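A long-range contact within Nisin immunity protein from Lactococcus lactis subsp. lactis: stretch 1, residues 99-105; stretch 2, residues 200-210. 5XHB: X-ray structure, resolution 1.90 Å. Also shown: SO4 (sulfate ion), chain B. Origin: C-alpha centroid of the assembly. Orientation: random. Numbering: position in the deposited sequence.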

# COMPACT_ATOMS: atom_id res chain seq x y z
N ASP A 99 7.78 0.18 9.81
CA ASP A 99 6.88 -0.88 9.37
C ASP A 99 6.13 -0.58 8.05
O ASP A 99 5.26 -1.35 7.65
CB ASP A 99 5.84 -1.17 10.46
CG ASP A 99 6.44 -1.81 11.71
OD1 ASP A 99 7.52 -2.42 11.61
OD2 ASP A 99 5.81 -1.72 12.79
N LYS A 100 6.44 0.54 7.40
CA LYS A 100 5.71 0.90 6.19
C LYS A 100 5.91 -0.19 5.15
O LYS A 100 6.99 -0.78 5.08
CB LYS A 100 6.16 2.26 5.63
CG LYS A 100 7.59 2.32 5.20
CD LYS A 100 7.89 3.57 4.36
CE LYS A 100 7.70 4.85 5.13
NZ LYS A 100 7.94 6.06 4.27
N GLY A 101 4.87 -0.47 4.37
CA GLY A 101 4.92 -1.54 3.39
C GLY A 101 4.62 -2.93 3.93
O GLY A 101 4.06 -3.76 3.23
N ALA A 102 5.03 -3.20 5.18
CA ALA A 102 4.75 -4.49 5.80
C ALA A 102 3.27 -4.60 6.12
O ALA A 102 2.65 -5.67 5.97
CB ALA A 102 5.57 -4.68 7.08
N VAL A 103 2.72 -3.48 6.56
CA VAL A 103 1.31 -3.31 6.89
C VAL A 103 0.78 -2.13 6.10
O VAL A 103 1.41 -1.05 6.09
CB VAL A 103 1.10 -3.06 8.41
CG1 VAL A 103 -0.39 -2.84 8.71
CG2 VAL A 103 1.67 -4.21 9.23
N LYS A 104 -0.35 -2.30 5.42
CA LYS A 104 -0.89 -1.25 4.55
C LYS A 104 -1.33 -0.04 5.36
O LYS A 104 -1.80 -0.17 6.50
CB LYS A 104 -2.06 -1.79 3.72
CG LYS A 104 -1.60 -2.82 2.67
CD LYS A 104 -2.72 -3.54 1.93
CE LYS A 104 -2.12 -4.42 0.82
NZ LYS A 104 -3.10 -5.28 0.09
N ALA A 105 -1.19 1.14 4.78
CA ALA A 105 -1.66 2.36 5.42
C ALA A 105 -3.18 2.41 5.32
O ALA A 105 -3.78 1.70 4.50
CB ALA A 105 -1.04 3.60 4.76
S SO4 B . 0.64 0.64 1.17
O1 SO4 B . 1.74 -0.11 1.83
O2 SO4 B . -0.17 -0.27 0.38
O3 SO4 B . -0.22 1.28 2.17
O4 SO4 B . 1.26 1.65 0.32
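Stretch 2, residues 200-210: HSIRGKSLTEA

Stretch 2 enters as the end of a strand, turns sharply, passes through helical phi/psi from Leu-207 to Glu-209, and ends extended at Ala-210; stretch 1 has no regular strand to pair with it, so no crossing angle is assigned. Past the turn, Gly-204 to Leu-207 runs in roughly the same direction as Lys-100 to Lys-104. The closest CA pair, Gly-101 to Ser-206 at 3.8 Å, fixes the register.

His-200 stays out of reach, while Ser-201 points toward stretch 1. Its chi1 of -53° (m) brings OG to 2.6 Å from Gly-101 O, and the hydroxyl donates the one direct hydrogen bond across the contact. Ile-202 turns its side chain away, yet its carbonyl starts a type II turn, closed by Lys-205 N to Ile-202 O at 3.0 Å. Gly-204, at phi/psi 85/4, occupies a conformation that favours glycine; its O lies 3.5 Å from Lys-100 CD, and water 1 links its N (2.7 Å) to Lys-100 O (2.8 Å).

Lys-205 directs its side chain away and makes its contact through the backbone: its O lies 3.3 Å from Gly-101 CA, with an angle of 143° at the hydrogen, a CA-H...O contact. An ideal CB on Gly-101 would fall 2.0 Å from that same O, so the approach requires the bare glycine.

Ser-206 N donates to Glu-209 OE2 (2.9 Å, 163°), holding the carboxylate over the start of the helical run. Leu-207 sets out sideways, but its end comes nearer, with CG 3.8 Å from Gly-101 O and CD1 3.9 Å from Lys-104 CE. A sulfate, probably from the crystallisation liquor, joins the stretches here: Ala-105 N reaches its O3 at 2.8 Å, Leu-207 N its O1 at 3.0 Å, and Thr-208 OG1 its O4 at 2.8 Å. Glu-209 OE2 stands 4.1 Å from Lys-100 NZ, beyond a salt bridge.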

# COMPACT_ATOMS: atom_id res chain seq x y z
N HIS A 200 6.36 -9.50 -2.65
CA HIS A 200 6.78 -9.07 -1.32
C HIS A 200 6.90 -7.58 -1.28
O HIS A 200 7.23 -6.94 -2.28
CB HIS A 200 8.14 -9.66 -0.93
CG HIS A 200 8.13 -11.13 -0.66
ND1 HIS A 200 8.33 -11.65 0.60
CD2 HIS A 200 7.96 -12.19 -1.49
CE1 HIS A 200 8.30 -12.97 0.54
NE2 HIS A 200 8.08 -13.32 -0.71
N SER A 201 6.65 -7.02 -0.10
CA SER A 201 7.05 -5.65 0.19
C SER A 201 8.56 -5.50 0.07
O SER A 201 9.29 -6.48 0.16
CB SER A 201 6.61 -5.27 1.62
OG SER A 201 5.23 -5.53 1.79
N ILE A 202 9.02 -4.26 -0.08
CA ILE A 202 10.44 -3.98 -0.00
C ILE A 202 10.66 -3.18 1.29
O ILE A 202 9.94 -2.22 1.55
CB ILE A 202 10.91 -3.20 -1.24
CG1 ILE A 202 10.86 -4.12 -2.46
CG2 ILE A 202 12.31 -2.63 -1.04
CD1 ILE A 202 11.07 -3.38 -3.74
N ARG A 203 11.60 -3.61 2.12
CA ARG A 203 11.79 -2.99 3.44
C ARG A 203 12.06 -1.50 3.29
O ARG A 203 12.85 -1.10 2.44
CB ARG A 203 12.93 -3.66 4.19
CG ARG A 203 12.73 -5.13 4.37
CD ARG A 203 13.80 -5.73 5.27
NE ARG A 203 14.02 -7.12 4.91
CZ ARG A 203 14.95 -7.90 5.46
NH1 ARG A 203 15.73 -7.42 6.43
NH2 ARG A 203 15.10 -9.15 5.05
N GLY A 204 11.37 -0.68 4.08
CA GLY A 204 11.56 0.75 4.00
C GLY A 204 10.75 1.47 2.94
O GLY A 204 10.91 2.67 2.76
N LYS A 205 9.90 0.74 2.22
CA LYS A 205 9.06 1.36 1.20
C LYS A 205 7.61 0.92 1.34
O LYS A 205 7.33 -0.25 1.57
CB LYS A 205 9.57 1.01 -0.21
CG LYS A 205 11.04 1.35 -0.42
CD LYS A 205 11.42 1.44 -1.91
CE LYS A 205 12.93 1.70 -2.07
NZ LYS A 205 13.38 1.78 -3.50
N SER A 206 6.68 1.86 1.20
CA SER A 206 5.27 1.48 1.12
C SER A 206 5.01 0.71 -0.18
O SER A 206 5.74 0.89 -1.16
CB SER A 206 4.37 2.71 1.20
OG SER A 206 4.49 3.48 0.03
N LEU A 207 3.99 -0.14 -0.20
CA LEU A 207 3.67 -0.91 -1.41
C LEU A 207 3.28 0.01 -2.55
O LEU A 207 3.52 -0.28 -3.72
CB LEU A 207 2.54 -1.91 -1.13
CG LEU A 207 2.90 -3.14 -0.30
CD1 LEU A 207 1.65 -3.94 0.06
CD2 LEU A 207 3.90 -4.03 -1.05
N THR A 208 2.67 1.14 -2.20
CA THR A 208 2.32 2.16 -3.19
C THR A 208 3.56 2.66 -3.92
O THR A 208 3.48 2.99 -5.11
CB THR A 208 1.57 3.35 -2.53
OG1 THR A 208 0.30 2.88 -2.05
CG2 THR A 208 1.32 4.46 -3.53
N GLU A 209 4.69 2.71 -3.23
CA GLU A 209 5.95 3.19 -3.81
C GLU A 209 6.58 2.14 -4.72
O GLU A 209 6.94 2.41 -5.87
CB GLU A 209 6.98 3.53 -2.74
CG GLU A 209 6.68 4.65 -1.76
CD GLU A 209 7.75 4.69 -0.66
OE1 GLU A 209 8.95 4.79 -1.01
OE2 GLU A 209 7.40 4.55 0.53
N ALA A 210 6.75 0.94 -4.17
CA ALA A 210 7.43 -0.14 -4.88
C ALA A 210 7.16 -1.46 -4.20
O ALA A 210 6.83 -1.51 -3.01
CB ALA A 210 8.94 0.10 -4.93
O HOH W 1 9.60 -0.82 6.08
O HOH W 2 8.18 -2.88 3.54